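Local structure of DUF4848 domain-containing protein (Bacteroides thetaiotaomicron, 4LB8) at the interface of chains A and B. The protein is of unknown function but belongs to the DUF4848 family, and probably is a bacterial lipoprotein that works at the cell envelope. Residues are numbered along the deposited sequence; one frame, centred on the assembly and turned at random. Chains: chain A/B, Uncharacterized protein.

The interface of chains A and B. Residues chain A 111-113, 115; chain B 180, 199, 206.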
loop_
_atom_site.group_PDB
_atom_site.type_symbol
_atom_site.label_atom_id
_atom_site.label_comp_id
_atom_site.label_asym_id
_atom_site.label_seq_id
_atom_site.Cartn_x
_atom_site.Cartn_y
_atom_site.Cartn_z
ATOM N N ASP A 111 -1.265 14.622 -6.176
ATOM C CA ASP A 111 -0.447 14.370 -7.356
ATOM C C ASP A 111 -0.804 15.456 -8.357
ATOM O O ASP A 111 -1.865 15.434 -8.992
ATOM C CB ASP A 111 -0.653 12.952 -7.892
ATOM C CG ASP A 111 -0.100 12.684 -9.280
ATOM O OD1 ASP A 111 0.792 13.446 -9.731
ATOM O OD2 ASP A 111 -0.558 11.717 -9.917
ATOM N N LEU A 112 0.115 16.422 -8.462
ATOM C CA LEU A 112 -0.005 17.657 -9.221
ATOM C C LEU A 112 0.282 17.564 -10.682
ATOM O O LEU A 112 -0.110 18.478 -11.411
ATOM C CB LEU A 112 0.984 18.678 -8.645
ATOM C CG LEU A 112 0.891 18.985 -7.190
ATOM C CD1 LEU A 112 1.928 19.975 -6.832
ATOM C CD2 LEU A 112 -0.499 19.489 -6.814
ATOM N N SER A 113 1.054 16.543 -11.102
ATOM C CA SER A 113 1.579 16.377 -12.467
ATOM C C SER A 113 0.555 16.108 -13.558
ATOM O O SER A 113 -0.329 15.267 -13.376
ATOM C CB SER A 113 2.609 15.257 -12.498
ATOM O OG SER A 113 3.809 15.734 -11.923
ATOM N N TYR A 115 -0.658 14.371 -17.112
ATOM C CA TYR A 115 -0.396 13.070 -17.739
ATOM C C TYR A 115 -0.781 13.040 -19.199
ATOM O O TYR A 115 -1.739 13.717 -19.604
ATOM C CB TYR A 115 -1.185 11.971 -17.018
ATOM C CG TYR A 115 -0.629 11.628 -15.661
ATOM C CD1 TYR A 115 0.339 10.639 -15.512
ATOM C CD2 TYR A 115 -1.069 12.295 -14.513
ATOM C CE1 TYR A 115 0.839 10.298 -14.258
ATOM C CE2 TYR A 115 -0.551 11.984 -13.257
ATOM C CZ TYR A 115 0.400 10.981 -13.135
ATOM O OH TYR A 115 0.927 10.657 -11.909
ATOM N N LYS B 180 8.158 8.100 -5.573
ATOM C CA LYS B 180 7.338 7.160 -6.373
ATOM C C LYS B 180 8.117 6.674 -7.587
ATOM O O LYS B 180 8.861 7.454 -8.185
ATOM C CB LYS B 180 6.042 7.813 -6.946
ATOM C CG LYS B 180 4.989 8.268 -5.990
ATOM C CD LYS B 180 3.951 9.187 -6.666
ATOM C CE LYS B 180 2.905 8.481 -7.496
ATOM N NZ LYS B 180 1.817 9.408 -7.909
ATOM N N GLN B 199 8.273 10.524 -9.176
ATOM C CA GLN B 199 7.820 11.734 -8.516
ATOM C C GLN B 199 8.421 11.847 -7.117
ATOM O O GLN B 199 8.812 10.839 -6.528
ATOM C CB GLN B 199 6.289 11.763 -8.440
ATOM C CG GLN B 199 5.592 11.876 -9.792
ATOM C CD GLN B 199 4.119 12.151 -9.623
ATOM O OE1 GLN B 199 3.386 11.387 -8.993
ATOM N NE2 GLN B 199 3.656 13.272 -10.146
ATOM N N TRP B 206 2.932 16.005 -5.009
ATOM C CA TRP B 206 3.774 15.235 -5.920
ATOM C C TRP B 206 3.960 15.943 -7.253
ATOM O O TRP B 206 3.013 16.445 -7.861
ATOM C CB TRP B 206 3.202 13.834 -6.137
ATOM C CG TRP B 206 3.106 13.051 -4.868
ATOM C CD1 TRP B 206 2.041 12.992 -4.020
ATOM C CD2 TRP B 206 4.105 12.184 -4.320
ATOM N NE1 TRP B 206 2.321 12.154 -2.961
ATOM C CE2 TRP B 206 3.581 11.642 -3.120
ATOM C CE3 TRP B 206 5.396 11.812 -4.723
ATOM C CZ2 TRP B 206 4.318 10.774 -2.301
ATOM C CZ3 TRP B 206 6.116 10.930 -3.924
ATOM C CH2 TRP B 206 5.577 10.422 -2.729
#
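CA of A:Asp111 lies 3.9 Å from CB of B:Trp206, the methylene that carries the indole, and this small apolar centre joins a loop of one DUF4848 chain to a beta-sheet of the other, in a two-fold pairing that the structure alone does not show to be biological. The indole beyond it packs within chain B, with CD of B:Lys180 over one face near the rim. Around this centre the backbones form a parallel beta bridge between A:Asp111 and B:Trp206, at the start of strand 206-208. As part of this bridge the amide N of A:Leu112 gives a hydrogen bond of 3.0 Å to the carbonyl O of B:Trp206.

Farther out, the carboxylate of A:Asp111 meets the end of B:Gln199 from strand 191-201, the two flat groups turned 79° apart. With CG of A:Asp111 anti to the backbone N (chi1 167°), OD1 accepts a nearly straight bond of 2.9 Å from NE2 of B:Gln199. This donor stands above the carboxylate plane, while OD1 lies in the amide plane. A:Ser113 OG, 3.0 Å from the same NE2, offers it a second hydrogen-bonding partner. The other carboxylate oxygen, OD2, takes the hydroxyl OH of A:Tyr115 on its syn side at 2.7 Å. Putting an alanine at A:Asp111 would probably leave NE2 of B:Gln199 without its carboxylate acceptor, the A:Tyr115 hydroxyl without its partner and B:Lys180 without a nearby countercharge. At the rim, NZ of B:Lys180 bonds to OE1 of B:Gln199 at 2.7 Å, which helps fix the amide's rotation and leaves NE2 pointing across. The same NZ also makes a long salt bridge of 3.9 Å to OD2 of A:Asp111.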